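Murein peptide amidase A (PDB 5HXD) probably hydrolyses the gamma-D-glutamyl-diaminopimelate amide bond of murein tripeptide, as a zinc-dependent amidase of the peptidase M14 family acting in peptidoglycan breakdown. Local coordinates at residues G42-G47 / H73-C78; W152-H157 / H205-E210; A161-P166 / L181-S186. All blocks are in the same frame, centred on the assembly; numbering follows the deposited sequence.

Contact 1 (G42-G47 / H73-C78); sequences GLILAG and HHVVLC
Gly42 donates its N-H to His73 ND1 at 3.1 Å, from well out of the imidazole plane. The other ring nitrogen, NE2, is hydrogen-bonded to Trp233 O. Here strands 43-45 and 74-76 run parallel and are joined through helix 53-65, a beta-alpha-beta crossover of the M14 peptidase sheet. Gly42 O also takes the N-H of His74. In Leu43 chi1 (-179°) sets CG anti to the backbone N, and from there CD1 comes to 3.8 Å from His74 CB. The two side chains cross at about a right angle. His74 ND1 is hydrogen-bonded to Ala34 N. Ile44 is hydrogen-bonded at both ends: its N gives to His74 O at 2.8 Å, and its O takes Val76 N in a nearly straight bond (167° at the hydrogen). Its side chain lies on the other face, with CD1 3.7 Å from His73 CB and at the edge of the ring. Leu45 returns to the face of Leu43, which packs on helix 136-148. There its CD1 lies 3.7 Å from Val76 CB, the two side chains side by side and pointing the same way. Ala46 N makes a weak hydrogen bond to Val76 O. Gly47, with a positive phi, leads toward the predicted zinc ligands His49 and Glu52. Its O lies 4.2 Å from Cys78 SG, which is disulfide-bonded to Cys84.

Contact 2 (W152-H157 / H205-E210); sequences WVVSFH and HCITAE
Val153 to His157 pair with Cys206 to Glu210 as parallel strands, their axes 4.6 Å apart at the closest, and five backbone hydrogen bonds join the segments from Val153 N to His205 O through to His157 N to Ala209 O. The last two of these, at Ser155 O and Ala209 O, have their donors above the carbonyl plane. The other three are more nearly in line with the carbonyl.

On one face Phe156 meets Ala209. The chi1 of -71° sets CG beside the backbone N, and the ring comes to the alanine methyl obliquely. CE1 is 3.6 Å from Ala209 CB. From the same face Val154 CG1 touches that methyl at 4.1 Å, while Val154 CG2 lies 4.2 Å from Ile207 CB. Ile163 packs on Ile207 and Ala209 from the next strand.

The pair lies in the middle of the mixed sheet of the zinc carboxypeptidase fold, and the C-terminal ends of both strands reach the active site. His157 is a predicted zinc ligand, and its side chain comes within about 3 Å of the bound zinc ion. His49 and Glu52 are predicted to complete the protein's share of the site. Ser155 O lies at the edge of the His157 ring, in its plane. Glu210, predicted as proton donor or acceptor, is bent at chi2 (-103°), which turns CD back toward His157 CB. The polar ends are not in contact: His157 ND1 and Glu210 OE2 are 5.3 Å from each other. A cacodylate ion, probably from the crystallisation liquor, lies close to Glu210 OE2, and the nature of that pair is undecided.

At the other end Trp152 CB lies 4.1 Å from His205 CB. The indole leads away to an edge-to-face meeting with His73.

Contact 3 (A161-P166 / L181-S186); sequences ACIEDP and LPLVTS
Ile163 is wedged between Leu181 and Leu183. It crosses Leu181 at about a right angle, with CG1 4.0 Å from Leu181 CB. It crosses Leu183 obliquely, and there CG2 meets CD1 at 3.9 Å. Leu183 has CG anti to its backbone N (chi1 177°), and its CD1 also reaches Asp165 CB at 3.7 Å. That methyl thus sits across from two residues of the partner strand. Leu181 CD2 lies against the Ala161 backbone and is 4.2 Å from Ala161 CB.

The opposite face is more polar. Glu164 and Val184 stand side by side and point the same way, touching through Glu164 CG and Val184 CG1 at 4.1 Å. Beyond CG the glutamate is extended. Its OE1 takes a weak hydrogen bond from Val187 N. Its OE2 lies close to Glu210 OE2 of the predicted active site, so that two acidic groups meet there. Cys162 points to the same side as Glu164, and Pro182 lays CG against its CB at 3.9 Å.

Three backbone hydrogen bonds set this register. Ile163 N gives to Pro182 O at 2.9 Å, almost straight (176° at the hydrogen). Val184 N gives to Ile163 O, and Asp165 N to Val184 O. Farther along, Thr185 brings CG2 to Asp165 O. Asp165 turns its carboxylate to other partners: OD1 to His205 NE2 and Arg167 N, OD2 to Ser169 OG.

The two short parallel strands are the ends of a beta-alpha-beta unit built through helix 170-178. That helix covers Ile163 and Leu183. Strand 162-164 pairs antiparallel with 206-210 on its other side, where Ala161 and Cys162 face Glu210 in a G1 beta bulge. Strand 183-184 is the outermost strand of the sheet on this side, within this chain.

Overall arrangement
All three contacts are parallel strand pairs of one mixed sheet. Contacts 1 and 2 are buried and adjoin, since strands 43-45 and 153-157 are neighbours joined by backbone hydrogen bonds such as Val154 N to Leu43 O. Contact 3 is partly exposed at the far edge. It is nested in the loop closed by contact 2, and meets contact 2 antiparallel through strands 162-164 and 206-210. Contacts 1 and 3 do not touch, their centres about 18 Å apart; each closes a beta-alpha-beta crossover. Contact 1 is largely aliphatic, with two histidines at one end. Contact 2 carries a predicted zinc ligand, His157, and the predicted proton donor/acceptor, Glu210, and contact 3 adds an acidic neighbour, Glu164.

Contact 1 (G42-G47 / H73-C78)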
# COMPACT_ATOMS: atom_id res chain seq x y z
N GLY A 42 17.41 -13.84 -10.95
CA GLY A 42 16.50 -14.28 -9.91
C GLY A 42 15.26 -13.42 -9.89
O GLY A 42 15.05 -12.60 -10.79
N LEU A 43 14.43 -13.59 -8.87
CA LEU A 43 13.16 -12.87 -8.81
C LEU A 43 13.02 -12.13 -7.50
O LEU A 43 13.26 -12.70 -6.42
CB LEU A 43 11.99 -13.86 -9.00
CG LEU A 43 10.55 -13.36 -9.01
CD1 LEU A 43 10.37 -12.15 -9.92
CD2 LEU A 43 9.65 -14.50 -9.45
N ILE A 44 12.65 -10.85 -7.57
CA ILE A 44 12.40 -10.08 -6.34
C ILE A 44 10.93 -9.67 -6.26
O ILE A 44 10.36 -9.07 -7.17
CB ILE A 44 13.33 -8.85 -6.24
CG1 ILE A 44 14.78 -9.29 -6.43
CG2 ILE A 44 13.18 -8.18 -4.88
CD1 ILE A 44 15.69 -8.20 -6.98
N LEU A 45 10.33 -10.01 -5.13
CA LEU A 45 8.88 -10.05 -4.99
C LEU A 45 8.47 -9.16 -3.85
O LEU A 45 9.23 -9.01 -2.88
CB LEU A 45 8.43 -11.48 -4.71
CG LEU A 45 7.37 -12.24 -5.49
CD1 LEU A 45 7.63 -12.20 -6.98
CD2 LEU A 45 7.36 -13.66 -5.01
N ALA A 46 7.27 -8.58 -3.93
CA ALA A 46 6.73 -7.83 -2.82
C ALA A 46 5.20 -7.75 -2.84
O ALA A 46 4.56 -8.12 -3.82
CB ALA A 46 7.32 -6.45 -2.79
N GLY A 47 4.64 -7.27 -1.73
CA GLY A 47 3.21 -7.07 -1.64
C GLY A 47 2.34 -8.31 -1.75
O GLY A 47 1.18 -8.21 -2.15
N HIS A 73 18.09 -8.84 -11.95
CA HIS A 73 16.97 -9.69 -11.50
C HIS A 73 15.59 -9.12 -11.82
O HIS A 73 15.39 -7.91 -11.83
CB HIS A 73 17.10 -9.93 -9.99
CG HIS A 73 18.47 -10.36 -9.55
ND1 HIS A 73 19.18 -11.35 -10.20
CD2 HIS A 73 19.26 -9.94 -8.53
CE1 HIS A 73 20.35 -11.52 -9.60
NE2 HIS A 73 20.42 -10.67 -8.58
N HIS A 74 14.63 -10.01 -12.07
CA HIS A 74 13.24 -9.66 -12.34
C HIS A 74 12.52 -9.13 -11.09
O HIS A 74 12.84 -9.51 -9.97
CB HIS A 74 12.46 -10.87 -12.86
CG HIS A 74 13.08 -11.54 -14.05
ND1 HIS A 74 13.23 -10.90 -15.26
CD2 HIS A 74 13.56 -12.79 -14.22
CE1 HIS A 74 13.80 -11.72 -16.12
NE2 HIS A 74 14.00 -12.88 -15.52
N VAL A 75 11.51 -8.28 -11.30
CA VAL A 75 10.83 -7.61 -10.19
C VAL A 75 9.31 -7.59 -10.31
O VAL A 75 8.77 -7.22 -11.35
CB VAL A 75 11.33 -6.15 -10.04
CG1 VAL A 75 10.50 -5.39 -8.99
CG2 VAL A 75 12.82 -6.12 -9.68
N VAL A 76 8.65 -8.03 -9.24
CA VAL A 76 7.22 -7.84 -9.03
C VAL A 76 6.97 -6.99 -7.77
O VAL A 76 7.19 -7.45 -6.64
CB VAL A 76 6.49 -9.19 -8.87
CG1 VAL A 76 5.03 -8.99 -8.41
CG2 VAL A 76 6.59 -10.00 -10.15
N LEU A 77 6.53 -5.75 -7.95
CA LEU A 77 6.30 -4.86 -6.80
C LEU A 77 5.11 -5.28 -5.95
O LEU A 77 5.17 -5.19 -4.72
CB LEU A 77 6.09 -3.42 -7.27
CG LEU A 77 7.32 -2.75 -7.87
CD1 LEU A 77 6.97 -1.40 -8.43
CD2 LEU A 77 8.34 -2.62 -6.78
N CYS A 78 4.04 -5.75 -6.57
CA CYS A 78 2.84 -6.06 -5.81
C CYS A 78 2.12 -7.31 -6.32
O CYS A 78 1.44 -7.30 -7.36
CB CYS A 78 1.91 -4.84 -5.83
SG CYS A 78 0.63 -4.86 -4.59

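Contact 2 (W152-H157 / H205-E210)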
# COMPACT_ATOMS: atom_id res chain seq x y z
N TRP A 152 16.34 -17.97 -8.38
CA TRP A 152 15.86 -17.95 -7.01
C TRP A 152 14.76 -16.89 -6.86
O TRP A 152 14.44 -16.18 -7.82
CB TRP A 152 17.00 -17.68 -6.04
CG TRP A 152 17.93 -16.59 -6.49
CD1 TRP A 152 19.16 -16.74 -7.08
CD2 TRP A 152 17.71 -15.18 -6.39
NE1 TRP A 152 19.72 -15.51 -7.34
CE2 TRP A 152 18.85 -14.54 -6.93
CE3 TRP A 152 16.67 -14.39 -5.88
CZ2 TRP A 152 18.96 -13.15 -6.98
CZ3 TRP A 152 16.78 -13.02 -5.94
CH2 TRP A 152 17.92 -12.41 -6.48
N VAL A 153 14.19 -16.78 -5.66
CA VAL A 153 13.18 -15.78 -5.37
C VAL A 153 13.41 -15.17 -3.99
O VAL A 153 13.53 -15.89 -3.02
CB VAL A 153 11.74 -16.39 -5.42
CG1 VAL A 153 10.66 -15.30 -5.23
CG2 VAL A 153 11.51 -17.13 -6.72
N VAL A 154 13.46 -13.84 -3.91
CA VAL A 154 13.36 -13.16 -2.62
C VAL A 154 11.98 -12.49 -2.48
O VAL A 154 11.60 -11.64 -3.30
CB VAL A 154 14.46 -12.09 -2.41
CG1 VAL A 154 14.16 -11.27 -1.17
CG2 VAL A 154 15.84 -12.73 -2.29
N SER A 155 11.23 -12.89 -1.46
CA SER A 155 9.90 -12.35 -1.22
C SER A 155 9.86 -11.55 0.08
O SER A 155 10.06 -12.10 1.16
CB SER A 155 8.87 -13.48 -1.16
OG SER A 155 7.71 -13.05 -0.50
N PHE A 156 9.62 -10.25 -0.04
CA PHE A 156 9.60 -9.34 1.11
C PHE A 156 8.26 -9.29 1.84
O PHE A 156 7.22 -9.22 1.19
CB PHE A 156 9.97 -7.94 0.65
CG PHE A 156 11.39 -7.80 0.29
CD1 PHE A 156 12.30 -7.40 1.23
CD2 PHE A 156 11.82 -8.10 -0.98
CE1 PHE A 156 13.63 -7.31 0.92
CE2 PHE A 156 13.15 -8.00 -1.31
CZ PHE A 156 14.05 -7.60 -0.35
N HIS A 157 8.30 -9.33 3.18
CA HIS A 157 7.11 -9.18 4.03
C HIS A 157 7.29 -8.20 5.21
O HIS A 157 8.34 -7.57 5.35
CB HIS A 157 6.69 -10.53 4.59
CG HIS A 157 6.02 -11.43 3.60
ND1 HIS A 157 6.65 -11.90 2.47
CD2 HIS A 157 4.78 -11.96 3.58
CE1 HIS A 157 5.83 -12.67 1.79
NE2 HIS A 157 4.68 -12.73 2.45
N HIS A 205 14.78 -22.12 -4.96
CA HIS A 205 15.23 -21.45 -3.74
C HIS A 205 14.44 -20.17 -3.47
O HIS A 205 14.60 -19.19 -4.21
CB HIS A 205 16.72 -21.13 -3.80
CG HIS A 205 17.27 -20.55 -2.53
ND1 HIS A 205 18.35 -19.69 -2.51
CD2 HIS A 205 16.91 -20.72 -1.24
CE1 HIS A 205 18.61 -19.34 -1.26
NE2 HIS A 205 17.76 -19.96 -0.47
N CYS A 206 13.61 -20.19 -2.42
CA CYS A 206 12.87 -19.03 -1.94
C CYS A 206 13.41 -18.54 -0.59
O CYS A 206 13.71 -19.34 0.32
CB CYS A 206 11.36 -19.33 -1.81
SG CYS A 206 10.32 -17.94 -1.16
N ILE A 207 13.56 -17.22 -0.48
CA ILE A 207 14.01 -16.57 0.73
C ILE A 207 12.97 -15.54 1.09
O ILE A 207 12.65 -14.68 0.26
CB ILE A 207 15.37 -15.85 0.53
CG1 ILE A 207 16.53 -16.84 0.48
CG2 ILE A 207 15.63 -14.87 1.65
CD1 ILE A 207 17.87 -16.14 0.31
N THR A 208 12.42 -15.60 2.29
CA THR A 208 11.57 -14.49 2.70
C THR A 208 12.39 -13.51 3.55
O THR A 208 13.01 -13.88 4.55
CB THR A 208 10.30 -14.96 3.46
OG1 THR A 208 10.68 -15.77 4.58
CG2 THR A 208 9.41 -15.77 2.54
N ALA A 209 12.41 -12.27 3.09
CA ALA A 209 13.06 -11.19 3.81
C ALA A 209 12.00 -10.37 4.54
O ALA A 209 11.29 -9.58 3.91
CB ALA A 209 13.84 -10.30 2.84
N GLU A 210 11.90 -10.54 5.86
CA GLU A 210 10.91 -9.79 6.65
C GLU A 210 11.46 -8.47 7.18
O GLU A 210 12.34 -8.45 8.03
CB GLU A 210 10.41 -10.62 7.82
CG GLU A 210 9.71 -11.88 7.43
CD GLU A 210 8.23 -11.75 7.55
OE1 GLU A 210 7.75 -10.60 7.63
OE2 GLU A 210 7.54 -12.80 7.58

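Contact 3 (A161-P166 / L181-S186)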
# COMPACT_ATOMS: atom_id res chain seq x y z
N ALA A 161 11.16 -8.74 10.98
CA ALA A 161 12.52 -8.22 11.16
C ALA A 161 13.62 -9.29 11.06
O ALA A 161 14.45 -9.42 11.97
CB ALA A 161 12.62 -7.48 12.50
N CYS A 162 13.65 -10.01 9.95
CA CYS A 162 14.65 -11.06 9.77
C CYS A 162 14.68 -11.60 8.35
O CYS A 162 13.74 -11.39 7.57
CB CYS A 162 14.38 -12.20 10.74
SG CYS A 162 12.81 -13.00 10.41
N ILE A 163 15.77 -12.31 8.02
CA ILE A 163 15.95 -12.97 6.74
C ILE A 163 15.77 -14.48 6.90
O ILE A 163 16.59 -15.12 7.56
CB ILE A 163 17.34 -12.70 6.15
CG1 ILE A 163 17.61 -11.20 6.06
CG2 ILE A 163 17.49 -13.36 4.78
CD1 ILE A 163 16.68 -10.47 5.15
N GLU A 164 14.73 -15.04 6.29
CA GLU A 164 14.47 -16.47 6.43
C GLU A 164 15.00 -17.27 5.25
O GLU A 164 14.31 -17.42 4.25
CB GLU A 164 12.99 -16.74 6.56
CG GLU A 164 12.34 -16.03 7.70
CD GLU A 164 10.85 -16.12 7.63
OE1 GLU A 164 10.33 -17.26 7.56
OE2 GLU A 164 10.20 -15.06 7.66
N ASP A 165 16.22 -17.78 5.37
CA ASP A 165 16.81 -18.59 4.31
C ASP A 165 16.90 -20.04 4.74
O ASP A 165 17.78 -20.40 5.52
CB ASP A 165 18.19 -18.07 3.93
CG ASP A 165 18.70 -18.67 2.64
OD1 ASP A 165 18.19 -19.74 2.25
OD2 ASP A 165 19.60 -18.08 2.00
N PRO A 166 15.99 -20.87 4.21
CA PRO A 166 15.90 -22.32 4.47
C PRO A 166 17.14 -23.09 4.04
O PRO A 166 17.34 -24.23 4.46
CB PRO A 166 14.68 -22.76 3.65
CG PRO A 166 14.53 -21.71 2.58
CD PRO A 166 15.02 -20.42 3.19
N LEU A 181 19.55 -7.42 9.37
CA LEU A 181 18.55 -8.29 9.93
C LEU A 181 19.16 -9.64 10.20
O LEU A 181 19.94 -10.14 9.40
CB LEU A 181 17.36 -8.43 8.99
CG LEU A 181 16.53 -7.18 8.81
CD1 LEU A 181 15.40 -7.46 7.84
CD2 LEU A 181 15.99 -6.76 10.17
N PRO A 182 18.79 -10.24 11.34
CA PRO A 182 19.23 -11.59 11.70
C PRO A 182 18.93 -12.60 10.61
O PRO A 182 17.93 -12.45 9.91
CB PRO A 182 18.41 -11.89 12.96
CG PRO A 182 17.29 -10.92 12.92
CD PRO A 182 17.85 -9.69 12.32
N LEU A 183 19.78 -13.62 10.45
CA LEU A 183 19.51 -14.69 9.50
C LEU A 183 18.99 -15.93 10.23
O LEU A 183 19.60 -16.40 11.18
CB LEU A 183 20.76 -15.03 8.69
CG LEU A 183 20.62 -16.19 7.70
CD1 LEU A 183 19.44 -16.02 6.78
CD2 LEU A 183 21.86 -16.29 6.88
N VAL A 184 17.86 -16.44 9.77
CA VAL A 184 17.12 -17.50 10.44
C VAL A 184 16.68 -18.48 9.35
O VAL A 184 16.75 -18.14 8.17
CB VAL A 184 15.94 -16.88 11.26
CG1 VAL A 184 14.58 -17.42 10.84
CG2 VAL A 184 16.18 -17.06 12.75
N THR A 185 16.27 -19.70 9.70
CA THR A 185 15.75 -20.60 8.66
C THR A 185 14.20 -20.57 8.56
O THR A 185 13.65 -20.76 7.47
CB THR A 185 16.21 -22.06 8.86
OG1 THR A 185 16.36 -22.34 10.26
CG2 THR A 185 17.54 -22.33 8.15
N SER A 186 13.51 -20.29 9.66
CA SER A 186 12.04 -20.26 9.60
C SER A 186 11.36 -19.31 10.58
O SER A 186 11.92 -18.97 11.63
CB SER A 186 11.48 -21.67 9.84
OG SER A 186 11.61 -22.46 8.68